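Local coordinates for protein pectate lyase/Amb allergen (Acidovorax citrulli, PDB 4HWV) that probably cleaves pectate, the de-esterified pectin of plant cell walls, by calcium-dependent elimination, at residues N295-D301 / N329-R335; Y349-Y353 / L470-T475. The contacts are given in a common frame with arbitrary orientation. Where two conformers were deposited one is given. Numbering follows the deposited sequence.

Interaction 1 (N295-D301 / N329-R335)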
# COMPACT_ATOMS: atom_id res chain seq x y z
N ASN A 295 6.97 18.14 -8.42
CA ASN A 295 6.12 17.05 -7.91
C ASN A 295 6.95 15.82 -7.55
O ASN A 295 8.07 15.67 -8.03
CB ASN A 295 5.08 16.61 -8.97
CG ASN A 295 4.20 17.74 -9.44
OD1 ASN A 295 3.28 18.16 -8.74
ND2 ASN A 295 4.46 18.22 -10.65
N HIS A 296 6.38 14.97 -6.71
CA HIS A 296 6.95 13.66 -6.41
C HIS A 296 6.02 12.60 -7.00
O HIS A 296 4.91 12.43 -6.52
CB HIS A 296 7.06 13.49 -4.90
CG HIS A 296 7.68 12.19 -4.47
ND1 HIS A 296 7.58 11.73 -3.18
CD2 HIS A 296 8.42 11.28 -5.15
CE1 HIS A 296 8.24 10.59 -3.07
NE2 HIS A 296 8.76 10.30 -4.25
N PHE A 297 6.48 11.91 -8.04
CA PHE A 297 5.72 10.83 -8.66
C PHE A 297 6.40 9.54 -8.28
O PHE A 297 7.59 9.40 -8.50
CB PHE A 297 5.77 10.92 -10.19
CG PHE A 297 5.24 12.21 -10.76
CD1 PHE A 297 3.88 12.38 -11.02
CD2 PHE A 297 6.10 13.26 -11.08
CE1 PHE A 297 3.40 13.56 -11.57
CE2 PHE A 297 5.62 14.45 -11.64
CZ PHE A 297 4.26 14.59 -11.89
N HIS A 298 5.67 8.59 -7.71
CA HIS A 298 6.33 7.35 -7.29
C HIS A 298 5.44 6.14 -7.37
O HIS A 298 4.22 6.25 -7.21
CB HIS A 298 6.98 7.48 -5.89
CG HIS A 298 6.01 7.64 -4.74
ND1 HIS A 298 5.52 6.57 -4.02
CD2 HIS A 298 5.51 8.76 -4.15
CE1 HIS A 298 4.75 7.01 -3.05
NE2 HIS A 298 4.71 8.34 -3.11
N ASP A 299 6.04 4.99 -7.64
CA ASP A 299 5.37 3.70 -7.50
C ASP A 299 4.17 3.57 -8.45
O ASP A 299 3.00 3.57 -8.06
CB ASP A 299 4.98 3.44 -6.05
CG ASP A 299 6.21 3.26 -5.18
OD1 ASP A 299 6.92 2.25 -5.36
OD2 ASP A 299 6.51 4.14 -4.37
N HIS A 300 4.51 3.40 -9.72
CA HIS A 300 3.50 3.33 -10.76
C HIS A 300 4.16 2.81 -12.03
O HIS A 300 5.38 2.99 -12.22
CB HIS A 300 2.91 4.72 -10.98
CG HIS A 300 1.85 4.77 -12.03
ND1 HIS A 300 0.51 4.55 -11.75
CD2 HIS A 300 1.92 5.02 -13.36
CE1 HIS A 300 -0.18 4.65 -12.87
NE2 HIS A 300 0.64 4.95 -13.85
N ASP A 301 3.37 2.16 -12.89
CA ASP A 301 3.91 1.59 -14.12
C ASP A 301 4.03 2.64 -15.23
O ASP A 301 5.13 3.18 -15.48
CB ASP A 301 3.06 0.37 -14.54
CG ASP A 301 3.65 -0.38 -15.69
OD1 ASP A 301 4.54 0.14 -16.39
OD2 ASP A 301 3.21 -1.53 -15.90
N ASN A 329 10.94 17.58 -10.89
CA ASN A 329 10.18 16.45 -10.35
C ASN A 329 11.09 15.32 -9.91
O ASN A 329 12.20 15.15 -10.43
CB ASN A 329 9.20 15.92 -11.40
CG ASN A 329 8.24 16.99 -11.91
OD1 ASN A 329 7.36 17.43 -11.18
ND2 ASN A 329 8.41 17.40 -13.16
N HIS A 330 10.59 14.56 -8.94
CA HIS A 330 11.19 13.30 -8.53
C HIS A 330 10.36 12.19 -9.19
O HIS A 330 9.18 12.05 -8.89
CB HIS A 330 11.14 13.19 -7.01
CG HIS A 330 11.98 12.08 -6.44
ND1 HIS A 330 11.99 11.82 -5.09
CD2 HIS A 330 12.87 11.23 -7.00
CE1 HIS A 330 12.82 10.82 -4.84
NE2 HIS A 330 13.37 10.44 -5.99
N PHE A 331 10.99 11.45 -10.11
CA PHE A 331 10.36 10.34 -10.81
C PHE A 331 10.93 9.06 -10.18
O PHE A 331 11.99 8.58 -10.60
CB PHE A 331 10.73 10.36 -12.30
CG PHE A 331 10.24 11.58 -13.07
CD1 PHE A 331 8.91 12.02 -13.00
CD2 PHE A 331 11.11 12.24 -13.91
CE1 PHE A 331 8.49 13.11 -13.77
CE2 PHE A 331 10.70 13.33 -14.69
CZ PHE A 331 9.38 13.75 -14.63
N GLN A 332 10.24 8.53 -9.17
CA GLN A 332 10.79 7.46 -8.34
C GLN A 332 9.99 6.17 -8.50
O GLN A 332 8.77 6.19 -8.40
CB GLN A 332 10.79 7.90 -6.88
CG GLN A 332 11.37 6.86 -5.93
CD GLN A 332 11.40 7.33 -4.49
OE1 GLN A 332 10.63 8.19 -4.09
NE2 GLN A 332 12.26 6.72 -3.69
N ASN A 333 10.68 5.06 -8.74
CA ASN A 333 9.98 3.78 -8.86
C ASN A 333 8.85 3.83 -9.88
O ASN A 333 7.75 3.34 -9.63
CB ASN A 333 9.43 3.30 -7.51
CG ASN A 333 10.49 3.16 -6.47
OD1 ASN A 333 11.69 3.09 -6.78
ND2 ASN A 333 10.07 3.11 -5.22
N LEU A 334 9.15 4.43 -11.04
CA LEU A 334 8.23 4.41 -12.17
C LEU A 334 8.80 3.47 -13.23
O LEU A 334 10.02 3.47 -13.49
CB LEU A 334 8.05 5.80 -12.78
CG LEU A 334 7.68 6.94 -11.82
CD1 LEU A 334 7.59 8.26 -12.59
CD2 LEU A 334 6.35 6.63 -11.12
N ARG A 335 7.94 2.68 -13.86
CA ARG A 335 8.43 1.70 -14.81
C ARG A 335 8.70 2.23 -16.22
O ARG A 335 9.71 1.88 -16.84
CB ARG A 335 7.47 0.51 -14.88
CG ARG A 335 7.86 -0.57 -15.87
CD ARG A 335 7.25 -1.90 -15.44
NE ARG A 335 7.40 -2.97 -16.42
CZ ARG A 335 8.48 -3.74 -16.54
NH1 ARG A 335 9.53 -3.51 -15.77
NH2 ARG A 335 8.52 -4.71 -17.45
O HOH W 1 4.70 -3.09 -17.45
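Equivalent positions on two successive coils of a parallel beta-helix pair here in register, the short strands 296-298 and 330-332 only 10° from parallel. At the start, N329 OD1 accepts from N295 N (2.9 Å) and N295 ND2 (3.1 Å), so the two asparagines stack as one step of an asparagine ladder; N295 OD1 is held by N242 of the preceding coil. H330 takes N295 O through its amide N (2.9 Å) and gives its own O to F297 N (2.8 Å). Its ring lies at 12° to that of H296, but slid well aside. F331, on the other face, packs its CE1 3.6 Å from F297 CD2, extending an interior aromatic row. Q332 makes three hydrogen bonds: N to F297 O (2.9 Å), OE1 from H296 NE2 (2.8 Å) and O from D299 N (3.1 Å). Both segments then turn a corner, at N333 and its register partner D299, each with positive phi; N333 O receives H300 N (3.2 Å). The H300 side chain, bonded to D246, lies about 8 Å from the bound calcium, beside the site without ligating it. L334 returns inward, CD1 4.0 Å from F297 CB. R335 N reaches H300 O (3.1 Å); a water bridges R335 NE and D301 OD2, while R335 NH1 bonds P364 O and D301 OD1 bonds Q336. Strands 243-245 and 345-356 flank the pair, and I474 and T475 of helix 470-477 touch H330.

Interaction 2 (Y349-Y353 / L470-T475)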
# COMPACT_ATOMS: atom_id res chain seq x y z
N TYR A 349 13.44 19.18 -17.82
CA TYR A 349 14.69 19.67 -17.27
C TYR A 349 14.77 19.55 -15.76
O TYR A 349 13.77 19.70 -15.07
CB TYR A 349 15.01 21.11 -17.73
CG TYR A 349 14.15 22.25 -17.21
CD1 TYR A 349 12.96 22.61 -17.84
CD2 TYR A 349 14.57 23.03 -16.13
CE1 TYR A 349 12.22 23.69 -17.40
CE2 TYR A 349 13.81 24.10 -15.67
CZ TYR A 349 12.65 24.43 -16.31
OH TYR A 349 11.90 25.50 -15.86
N ASN A 350 15.96 19.25 -15.25
CA ASN A 350 16.17 19.23 -13.80
C ASN A 350 15.18 18.32 -13.08
O ASN A 350 14.61 18.70 -12.06
CB ASN A 350 16.11 20.64 -13.19
CG ASN A 350 17.29 21.53 -13.58
OD1 ASN A 350 17.14 22.74 -13.57
ND2 ASN A 350 18.48 20.95 -13.84
N ASN A 351 14.97 17.13 -13.63
CA ASN A 351 14.23 16.10 -12.91
C ASN A 351 15.20 15.06 -12.37
O ASN A 351 16.31 14.91 -12.89
CB ASN A 351 13.21 15.42 -13.83
CG ASN A 351 12.25 16.41 -14.43
OD1 ASN A 351 11.36 16.93 -13.74
ND2 ASN A 351 12.45 16.73 -15.70
N TYR A 352 14.79 14.38 -11.30
CA TYR A 352 15.58 13.30 -10.71
C TYR A 352 14.80 12.00 -10.88
O TYR A 352 13.73 11.83 -10.29
CB TYR A 352 15.81 13.57 -9.22
CG TYR A 352 16.51 12.45 -8.47
CD1 TYR A 352 17.48 11.66 -9.09
CD2 TYR A 352 16.24 12.22 -7.14
CE1 TYR A 352 18.13 10.65 -8.39
CE2 TYR A 352 16.88 11.21 -6.43
CZ TYR A 352 17.82 10.44 -7.07
OH TYR A 352 18.49 9.45 -6.37
N TYR A 353 15.35 11.10 -11.69
CA TYR A 353 14.82 9.76 -11.88
C TYR A 353 15.55 8.82 -10.95
O TYR A 353 16.78 8.82 -10.91
CB TYR A 353 15.08 9.30 -13.30
CG TYR A 353 14.39 10.06 -14.41
CD1 TYR A 353 14.89 11.28 -14.89
CD2 TYR A 353 13.26 9.54 -15.02
CE1 TYR A 353 14.26 11.95 -15.94
CE2 TYR A 353 12.62 10.19 -16.06
CZ TYR A 353 13.13 11.39 -16.53
OH TYR A 353 12.51 12.04 -17.57
N LEU A 470 21.56 17.91 -7.39
CA LEU A 470 20.15 17.97 -7.75
C LEU A 470 19.33 16.84 -7.13
O LEU A 470 18.21 17.06 -6.69
CB LEU A 470 20.00 17.99 -9.27
CG LEU A 470 18.57 18.22 -9.76
CD1 LEU A 470 18.10 19.64 -9.44
CD2 LEU A 470 18.52 17.95 -11.25
N ALA A 471 19.88 15.63 -7.09
CA ALA A 471 19.14 14.51 -6.50
C ALA A 471 18.78 14.81 -5.04
O ALA A 471 17.64 14.62 -4.63
CB ALA A 471 19.95 13.23 -6.60
N ALA A 472 19.75 15.29 -4.27
CA ALA A 472 19.51 15.61 -2.87
C ALA A 472 18.52 16.77 -2.73
O ALA A 472 17.63 16.72 -1.87
CB ALA A 472 20.81 15.93 -2.15
N ARG A 473 18.68 17.81 -3.57
CA ARG A 473 17.79 18.97 -3.52
C ARG A 473 16.35 18.53 -3.76
O ARG A 473 15.45 18.85 -2.99
CB ARG A 473 18.17 20.01 -4.58
CG ARG A 473 19.44 20.83 -4.33
CD ARG A 473 19.72 21.76 -5.53
NE ARG A 473 20.92 22.58 -5.37
CZ ARG A 473 21.37 23.44 -6.28
NH1 ARG A 473 20.73 23.60 -7.44
N ILE A 474 16.13 17.81 -4.85
CA ILE A 474 14.79 17.38 -5.24
C ILE A 474 14.18 16.43 -4.20
O ILE A 474 13.02 16.59 -3.83
CB ILE A 474 14.78 16.77 -6.65
CG1 ILE A 474 14.95 17.91 -7.68
CG2 ILE A 474 13.51 15.97 -6.90
CD1 ILE A 474 14.99 17.46 -9.13
N THR A 475 14.96 15.47 -3.71
CA THR A 475 14.46 14.58 -2.67
C THR A 475 13.95 15.37 -1.45
O THR A 475 12.91 15.03 -0.87
CB THR A 475 15.54 13.56 -2.26
OG1 THR A 475 15.88 12.77 -3.41
CG2 THR A 475 15.04 12.68 -1.12
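Helix 470-477 rests against the outside of the beta-helix chiefly through the ring of Y352. With chi1 at 175° (t), this tyrosine extends toward the helix, and A471 CB sits 3.5 Å from the ring centroid, just 10° off its normal: a CH-pi contact squarely over the face. T475 approaches the same ring differently, its OG1 lying at the edge 3.5 Å from Y352 CE2. The m rotamer of T475 (chi1 -61°) also lets OG1 donate to A471 O one turn back (2.8 Å), so the hydroxyl is satisfied within the helix. I474 is extended beyond its m chi1 (chi2 179°, t), which brings CD1 against the backbone, 3.2 Å from N350 O, and 4.0 Å from the Y352 side chain at CB. L470, in the t,p rotamer, places CD2 3.7 Å from N350 CA. N350 lies in a short break of the strand, with left-handed phi/psi of 55/45°, and its side chain is anchored by E465 N and N381 O. The contact is therefore apolar packing, burying 310 Å² in all, with no polar bond between the two segments. L470 and Y352 both also touch V383 of strand 376-387, while I474 and T475 lean on H330 of strand 330-332, so the helix spans three adjacent coils.

From the N terminus, the chain first passes 295-301, and after 27 intervening residues without helix it returns at 329-335; interaction 1 thus closes one coil of the beta-helix. Only then does 349-353 open interaction 2, which closes 117 residues later at 470-475, so the two loops follow in series and neither nest nor cross. They nevertheless meet in space, their centres 12 Å apart: Y352 N lies 2.8 Å from N329 O and Y352 O 2.8 Å from F331 N, probable hydrogen bonds that make strand 345-356 the next rung. Interaction 1 thereby binds neighbouring coils, whereas interaction 2 fastens a late helix across the coils of 329-335 and 349-353.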